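Local coordinates for protein deoxyhypusine hydroxylase (Homo sapiens, PDB 4D50) that hydroxylates the deoxyhypusine side chain of translation initiation factor eIF5A at a di-iron centre, the second step in making hypusine, at residues I48-F52 / L63-L67; L33-R37 / C66-M70; Q10-A14 / G43-W47. All blocks are in the same frame, centred on the assembly; numbering follows the deposited sequence.

Interaction 1: residues I48-F52 / L63-L67; sequences ISQAF and LAYCL
Residues 48-50 are alpha-helical, and A51 and F52 follow in 3-10 conformation; they meet the middle of helix 57-70, whose residues 63-67 are regular alpha-helix. The backbones come nearest at I48 and L63, with CA atoms 6.1 Å apart. L63 is the main bump: in its extended mt rotamer it drives CD1 into a hollow walled by I48, A51 and the F52 ring. Within this hollow L63 CD1 lies 3.6 Å from I48 O and 3.6 Å from A51 CB. It also makes a CH-pi contact, 3.9 Å from the F52 ring centroid and 12° off the normal. A51 suits the wall because a methyl lets the leucine in close. F52, chi1 m, swings its ring end toward helix 57-70, so that F52 CZ reaches 3.7 Å from L63 CB and 4.0 Å from A64 CB. One turn on, L67, also mt, sets CD2 3.8 Å from I48 CG2 and CD1 4.0 Å from F52 CE2, at the ring edge. The contact packs helix 42-50 against the next helix, 57-70, within the HEAT-like repeat region. Around it, L33 of helix 26-39 touches L63, helix 76-84 packs on F52 and L67, and A64 touches the iron ligand E95 of helix 90-103.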
loop_
_atom_site.group_PDB
_atom_site.type_symbol
_atom_site.label_atom_id
_atom_site.label_comp_id
_atom_site.label_asym_id
_atom_site.label_seq_id
_atom_site.Cartn_x
_atom_site.Cartn_y
_atom_site.Cartn_z
ATOM N N ILE A 48 10.298 -11.201 7.957
ATOM C CA ILE A 48 9.083 -10.367 7.674
ATOM C C ILE A 48 7.860 -11.238 7.992
ATOM O O ILE A 48 6.861 -10.788 8.534
ATOM C CB ILE A 48 9.044 -9.885 6.214
ATOM C CG1 ILE A 48 10.159 -8.839 5.933
ATOM C CG2 ILE A 48 7.709 -9.266 5.821
ATOM C CD1 ILE A 48 10.268 -8.444 4.504
ATOM N N SER A 49 7.981 -12.529 7.631
ATOM C CA SER A 49 6.913 -13.488 7.748
ATOM C C SER A 49 6.646 -13.796 9.193
ATOM O O SER A 49 5.483 -13.925 9.585
ATOM C CB SER A 49 7.314 -14.792 7.010
ATOM O OG SER A 49 7.288 -14.588 5.575
ATOM N N GLN A 50 7.719 -13.833 9.975
ATOM C CA GLN A 50 7.619 -14.032 11.416
ATOM C C GLN A 50 6.821 -12.923 12.102
ATOM O O GLN A 50 6.089 -13.184 13.040
ATOM C CB GLN A 50 9.011 -14.237 12.039
ATOM C CG GLN A 50 9.045 -14.653 13.519
ATOM C CD GLN A 50 10.482 -14.801 14.050
ATOM O OE1 GLN A 50 11.352 -15.249 13.345
ATOM N NE2 GLN A 50 10.741 -14.299 15.258
ATOM N N ALA A 51 6.937 -11.704 11.621
ATOM C CA ALA A 51 6.172 -10.568 12.215
ATOM C C ALA A 51 4.668 -10.582 12.035
ATOM O O ALA A 51 3.970 -9.749 12.672
ATOM C CB ALA A 51 6.761 -9.251 11.737
ATOM N N PHE A 52 4.093 -11.462 11.208
ATOM C CA PHE A 52 2.623 -11.561 11.146
ATOM C C PHE A 52 1.922 -11.927 12.486
ATOM O O PHE A 52 0.670 -11.960 12.532
ATOM C CB PHE A 52 2.159 -12.491 10.014
ATOM C CG PHE A 52 2.211 -11.840 8.645
ATOM C CD1 PHE A 52 1.318 -10.811 8.286
ATOM C CD2 PHE A 52 3.171 -12.220 7.721
ATOM C CE1 PHE A 52 1.420 -10.216 7.019
ATOM C CE2 PHE A 52 3.243 -11.654 6.431
ATOM C CZ PHE A 52 2.353 -10.639 6.081
ATOM N N LEU A 63 3.843 -5.431 6.205
ATOM C CA LEU A 63 4.596 -6.659 5.942
ATOM C C LEU A 63 4.141 -7.202 4.643
ATOM O O LEU A 63 4.944 -7.672 3.810
ATOM C CB LEU A 63 4.402 -7.712 7.009
ATOM C CG LEU A 63 4.640 -7.318 8.472
ATOM C CD1 LEU A 63 4.224 -8.458 9.352
ATOM C CD2 LEU A 63 6.081 -7.002 8.680
ATOM N N ALA A 64 2.828 -7.341 4.527
ATOM C CA ALA A 64 2.301 -7.954 3.278
ATOM C C ALA A 64 2.614 -7.063 2.083
ATOM O O ALA A 64 2.990 -7.593 1.015
ATOM C CB ALA A 64 0.779 -8.175 3.345
ATOM N N TYR A 65 2.462 -5.755 2.200
ATOM C CA TYR A 65 2.808 -4.866 1.109
ATOM C C TYR A 65 4.247 -5.035 0.627
ATOM O O TYR A 65 4.532 -5.197 -0.549
ATOM C CB TYR A 65 2.600 -3.417 1.533
ATOM C CG TYR A 65 3.022 -2.366 0.553
ATOM C CD1 TYR A 65 2.283 -2.100 -0.593
ATOM C CD2 TYR A 65 4.261 -1.730 0.691
ATOM C CE1 TYR A 65 2.706 -1.128 -1.520
ATOM C CE2 TYR A 65 4.663 -0.743 -0.178
ATOM C CZ TYR A 65 3.935 -0.506 -1.322
ATOM O OH TYR A 65 4.361 0.474 -2.133
ATOM N N CYS A 66 5.143 -5.128 1.581
ATOM C CA CYS A 66 6.574 -5.306 1.313
ATOM C C CYS A 66 6.828 -6.611 0.583
ATOM O O CYS A 66 7.585 -6.602 -0.375
ATOM C CB CYS A 66 7.469 -5.204 2.560
ATOM S SG CYS A 66 7.613 -3.497 3.123
ATOM N N LEU A 67 6.173 -7.719 0.999
ATOM C CA LEU A 67 6.424 -9.007 0.322
ATOM C C LEU A 67 5.938 -8.928 -1.106
ATOM O O LEU A 67 6.450 -9.608 -2.011
ATOM C CB LEU A 67 5.701 -10.158 1.067
ATOM C CG LEU A 67 6.312 -10.477 2.470
ATOM C CD1 LEU A 67 5.489 -11.522 3.160
ATOM C CD2 LEU A 67 7.786 -10.903 2.393
#

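Interaction 2: residues L33-R37 / C66-M70; sequences LFTLR and CLGQM
Residues 33-37 and 66-70 are both alpha-helical and run nearly parallel, their axes 10.1 Å apart at closest approach and crossing at -17°; the CA atoms of R37 and C66, 5.8 Å apart, set the register. Apolar contacts centre on C66, whose small side chain (chi1 m) fits between the helices: C66 SG lies 3.7 Å from L33 CG, and C66 CB 3.8 Å from R37 CG. M70, long and flexible, bridges a wider gap: M70 CG lies 3.8 Å from R37 CG, and van der Waals contacts with backbone carbonyls put M70 CG 3.6 Å from R37 O and M70 CE 3.8 Å from L36 O. A sulfur-aromatic contact sets C66 SG obliquely to the F34 ring, 3.9 Å from its centroid and 3.3 Å from F34 CE1. The polar part belongs to R37. With chi1 t and chi2 near -96°, it lays a guanidinium face over Q69 CB, 3.6 Å from R37 NH2. A water accepts from R37 NH2 at 2.5 Å and donates to Q69 O at 2.6 Å, while Q69 OE1 hydrogen-bonds to V152 N. Near-parallel stacking of corresponding helices from successive hairpins is typical of the HEAT-like solenoid, here on the layer carrying the iron ligand H61.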
loop_
_atom_site.group_PDB
_atom_site.type_symbol
_atom_site.label_atom_id
_atom_site.label_comp_id
_atom_site.label_asym_id
_atom_site.label_seq_id
_atom_site.Cartn_x
_atom_site.Cartn_y
_atom_site.Cartn_z
ATOM N N LEU A 33 11.745 -3.084 8.674
ATOM C CA LEU A 33 10.963 -3.681 7.620
ATOM C C LEU A 33 11.336 -3.178 6.233
ATOM O O LEU A 33 11.529 -3.957 5.343
ATOM C CB LEU A 33 9.453 -3.429 7.844
ATOM C CG LEU A 33 8.520 -3.834 6.687
ATOM C CD1 LEU A 33 8.592 -5.348 6.387
ATOM C CD2 LEU A 33 7.088 -3.402 6.994
ATOM N N PHE A 34 11.384 -1.847 6.003
ATOM C CA PHE A 34 11.729 -1.343 4.721
ATOM C C PHE A 34 13.180 -1.591 4.342
ATOM O O PHE A 34 13.486 -1.789 3.174
ATOM C CB PHE A 34 11.282 0.114 4.576
ATOM C CG PHE A 34 9.799 0.203 4.384
ATOM C CD1 PHE A 34 9.198 -0.213 3.160
ATOM C CD2 PHE A 34 8.996 0.632 5.398
ATOM C CE1 PHE A 34 7.827 -0.215 2.985
ATOM C CE2 PHE A 34 7.608 0.626 5.221
ATOM C CZ PHE A 34 7.052 0.203 4.027
ATOM N N THR A 35 14.047 -1.723 5.318
ATOM C CA THR A 35 15.402 -2.114 4.968
ATOM C C THR A 35 15.377 -3.568 4.458
ATOM O O THR A 35 15.999 -3.855 3.438
ATOM C CB THR A 35 16.333 -1.929 6.169
ATOM O OG1 THR A 35 16.258 -0.551 6.558
ATOM C CG2 THR A 35 17.823 -2.307 5.854
ATOM N N LEU A 36 14.707 -4.464 5.149
ATOM C CA LEU A 36 14.615 -5.839 4.693
ATOM C C LEU A 36 13.993 -5.938 3.346
ATOM O O LEU A 36 14.364 -6.819 2.584
ATOM C CB LEU A 36 13.863 -6.713 5.659
ATOM C CG LEU A 36 14.512 -6.937 7.022
ATOM C CD1 LEU A 36 13.537 -7.683 7.939
ATOM C CD2 LEU A 36 15.795 -7.765 6.877
ATOM N N ARG A 37 12.959 -5.137 3.102
ATOM C CA ARG A 37 12.332 -5.132 1.793
ATOM C C ARG A 37 13.333 -4.857 0.694
ATOM O O ARG A 37 13.305 -5.493 -0.369
ATOM C CB ARG A 37 11.197 -4.094 1.800
ATOM C CG ARG A 37 10.458 -3.982 0.496
ATOM C CD ARG A 37 11.007 -2.865 -0.316
ATOM N NE ARG A 37 10.425 -2.644 -1.637
ATOM C CZ ARG A 37 10.818 -3.296 -2.719
ATOM N NH1 ARG A 37 11.681 -4.293 -2.614
ATOM N NH2 ARG A 37 10.297 -3.014 -3.908
ATOM N N CYS A 66 5.143 -5.128 1.581
ATOM C CA CYS A 66 6.574 -5.306 1.313
ATOM C C CYS A 66 6.828 -6.611 0.583
ATOM O O CYS A 66 7.585 -6.602 -0.375
ATOM C CB CYS A 66 7.469 -5.204 2.560
ATOM S SG CYS A 66 7.613 -3.497 3.123
ATOM N N LEU A 67 6.173 -7.719 0.999
ATOM C CA LEU A 67 6.424 -9.007 0.322
ATOM C C LEU A 67 5.938 -8.928 -1.106
ATOM O O LEU A 67 6.450 -9.608 -2.011
ATOM C CB LEU A 67 5.701 -10.158 1.067
ATOM C CG LEU A 67 6.312 -10.477 2.470
ATOM C CD1 LEU A 67 5.489 -11.522 3.160
ATOM C CD2 LEU A 67 7.786 -10.903 2.393
ATOM N N GLY A 68 4.871 -8.184 -1.309
ATOM C CA GLY A 68 4.372 -7.984 -2.660
ATOM C C GLY A 68 5.420 -7.296 -3.528
ATOM O O GLY A 68 5.656 -7.703 -4.681
ATOM N N GLN A 69 5.883 -6.179 -3.063
ATOM C CA GLN A 69 6.799 -5.321 -3.808
ATOM C C GLN A 69 8.138 -5.990 -4.091
ATOM O O GLN A 69 8.786 -5.640 -5.116
ATOM C CB GLN A 69 6.989 -3.978 -3.031
ATOM C CG GLN A 69 5.706 -3.224 -2.866
ATOM C CD GLN A 69 5.133 -2.713 -4.138
ATOM O OE1 GLN A 69 5.797 -1.998 -4.826
ATOM N NE2 GLN A 69 3.869 -3.061 -4.435
ATOM N N MET A 70 8.512 -6.958 -3.203
ATOM C CA MET A 70 9.721 -7.758 -3.329
ATOM C C MET A 70 9.690 -8.693 -4.542
ATOM O O MET A 70 10.727 -9.083 -5.070
ATOM C CB MET A 70 9.993 -8.475 -2.064
ATOM C CG MET A 70 10.405 -7.537 -0.922
ATOM S SD MET A 70 10.319 -8.305 0.690
ATOM C CE MET A 70 11.895 -9.087 0.735
HETATM O O HOH W 1 10.053 -3.717 -6.285
#

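Interaction 3: residues Q10-A14 / G43-W47; sequences QEVDA and GAIAW
W47, held by chi1 near -75° and chi2 near 115°, spreads its indole across the gap to helix 3-20, where W47 CD1 lies against V12 CG1 at 3.9 Å and W47 NE1 points at D13. Both segments, 10-14 and 43-47, are regular alpha-helix; their axes run almost parallel, 6° apart in direction and 9.6 Å apart at closest approach. V12 and A44 set the register, their CA atoms 6.3 Å apart. V12, chi1 t, directs CG1 at the opposing backbone, 3.9 Å from G43 C and 3.7 Å from A44 N. It can come so close because G43 has no side chain: an ideal CB there would be a tight 3.4 Å from V12 CG1. A44 is nearly as small, with only a methyl. L36 of helix 26-39 touches V12, A44 and W47; helices 3-20 and 42-50 run parallel with helix 26-39 between them in sequence, as in successive hairpins of a solenoid. D13, chi1 m, brings its carboxylate to the indole edge, where W47 NE1 donates to D13 OD1 over 2.9 Å at a nearly straight 169°. This directional, charge-assisted bond satisfies the ring's one donor between two partly exposed residues, while the side-chain packing around V12 is apolar.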
loop_
_atom_site.group_PDB
_atom_site.type_symbol
_atom_site.label_atom_id
_atom_site.label_comp_id
_atom_site.label_asym_id
_atom_site.label_seq_id
_atom_site.Cartn_x
_atom_site.Cartn_y
_atom_site.Cartn_z
ATOM N N GLN A 10 24.400 -11.360 8.195
ATOM C CA GLN A 10 24.485 -10.839 9.553
ATOM C C GLN A 10 23.562 -9.626 9.726
ATOM O O GLN A 10 22.814 -9.535 10.721
ATOM C CB GLN A 10 25.911 -10.387 9.900
ATOM C CG GLN A 10 26.913 -11.522 10.125
ATOM C CD GLN A 10 28.235 -11.067 10.755
ATOM O OE1 GLN A 10 28.560 -9.894 10.826
ATOM N NE2 GLN A 10 29.014 -12.027 11.197
ATOM N N GLU A 11 23.630 -8.679 8.793
ATOM C CA GLU A 11 22.846 -7.438 8.935
ATOM C C GLU A 11 21.345 -7.749 8.817
ATOM O O GLU A 11 20.474 -7.219 9.567
ATOM C CB GLU A 11 23.264 -6.396 7.905
ATOM C CG GLU A 11 24.634 -5.788 8.158
ATOM C CD GLU A 11 24.752 -5.341 9.615
ATOM O OE1 GLU A 11 23.880 -4.563 10.068
ATOM O OE2 GLU A 11 25.680 -5.819 10.306
ATOM N N VAL A 12 21.015 -8.616 7.882
ATOM C CA VAL A 12 19.647 -9.134 7.818
ATOM C C VAL A 12 19.076 -9.706 9.148
ATOM O O VAL A 12 17.915 -9.472 9.509
ATOM C CB VAL A 12 19.499 -10.165 6.671
ATOM C CG1 VAL A 12 18.167 -10.899 6.744
ATOM C CG2 VAL A 12 19.623 -9.492 5.309
ATOM N N ASP A 13 19.859 -10.501 9.867
ATOM C CA ASP A 13 19.365 -11.154 11.077
ATOM C C ASP A 13 19.216 -10.165 12.196
ATOM O O ASP A 13 18.270 -10.210 12.986
ATOM C CB ASP A 13 20.331 -12.269 11.475
ATOM C CG ASP A 13 20.309 -13.400 10.497
ATOM O OD1 ASP A 13 19.319 -13.506 9.710
ATOM O OD2 ASP A 13 21.292 -14.196 10.484
ATOM N N ALA A 14 20.116 -9.206 12.208
ATOM C CA ALA A 14 20.106 -8.104 13.170
ATOM C C ALA A 14 18.902 -7.214 12.996
ATOM O O ALA A 14 18.217 -6.898 13.980
ATOM C CB ALA A 14 21.353 -7.274 12.998
ATOM N N GLY A 43 16.378 -15.007 4.056
ATOM C CA GLY A 43 16.428 -14.576 5.432
ATOM C C GLY A 43 15.409 -13.436 5.644
ATOM O O GLY A 43 14.596 -13.432 6.600
ATOM N N ALA A 44 15.444 -12.481 4.731
ATOM C CA ALA A 44 14.559 -11.271 4.841
ATOM C C ALA A 44 13.098 -11.663 4.790
ATOM O O ALA A 44 12.284 -11.256 5.604
ATOM C CB ALA A 44 14.882 -10.302 3.768
ATOM N N ILE A 45 12.746 -12.513 3.845
ATOM C CA ILE A 45 11.370 -12.995 3.768
ATOM C C ILE A 45 10.918 -13.716 5.055
ATOM O O ILE A 45 9.786 -13.522 5.561
ATOM C CB ILE A 45 11.209 -13.860 2.492
ATOM C CG1 ILE A 45 11.329 -12.914 1.285
ATOM C CG2 ILE A 45 9.890 -14.567 2.454
ATOM C CD1 ILE A 45 11.333 -13.540 -0.088
ATOM N N ALA A 46 11.796 -14.530 5.648
ATOM C CA ALA A 46 11.459 -15.235 6.875
ATOM C C ALA A 46 11.222 -14.351 8.080
ATOM O O ALA A 46 10.291 -14.597 8.828
ATOM C CB ALA A 46 12.531 -16.276 7.201
ATOM N N TRP A 47 12.038 -13.347 8.260
ATOM C CA TRP A 47 11.905 -12.429 9.353
ATOM C C TRP A 47 10.608 -11.580 9.180
ATOM O O TRP A 47 9.923 -11.307 10.129
ATOM C CB TRP A 47 13.107 -11.503 9.431
ATOM C CG TRP A 47 14.382 -12.091 9.976
ATOM C CD1 TRP A 47 15.557 -12.281 9.292
ATOM C CD2 TRP A 47 14.639 -12.485 11.329
ATOM N NE1 TRP A 47 16.525 -12.782 10.131
ATOM C CE2 TRP A 47 15.984 -12.959 11.381
ATOM C CE3 TRP A 47 13.859 -12.534 12.483
ATOM C CZ2 TRP A 47 16.564 -13.431 12.555
ATOM C CZ3 TRP A 47 14.439 -13.007 13.671
ATOM C CH2 TRP A 47 15.774 -13.472 13.688
#

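How the interactions relate
Interaction 1 is the core contact, almost wholly buried and dominated by apolar side chains, with no hydrogen bond across it, whereas interactions 2 and 3 are partly buried and add polar groups where they approach solvent: a water bridge from an arginine in one, a direct indole-carboxylate hydrogen bond in the other. Helix 57-70 serves interactions 1 and 2, which share C66 and L67; helix 42-50 serves 1 and 3. Helix 26-39, between helices 3-20 and 42-50 in sequence, ties the set together: L33 CD1 lies 3.8 Å from L63 CD2, and L36 CD2 lies 3.8 Å from V12 O. Interactions 2 and 3 stack like helices of successive hairpins; interaction 1 joins consecutive helices.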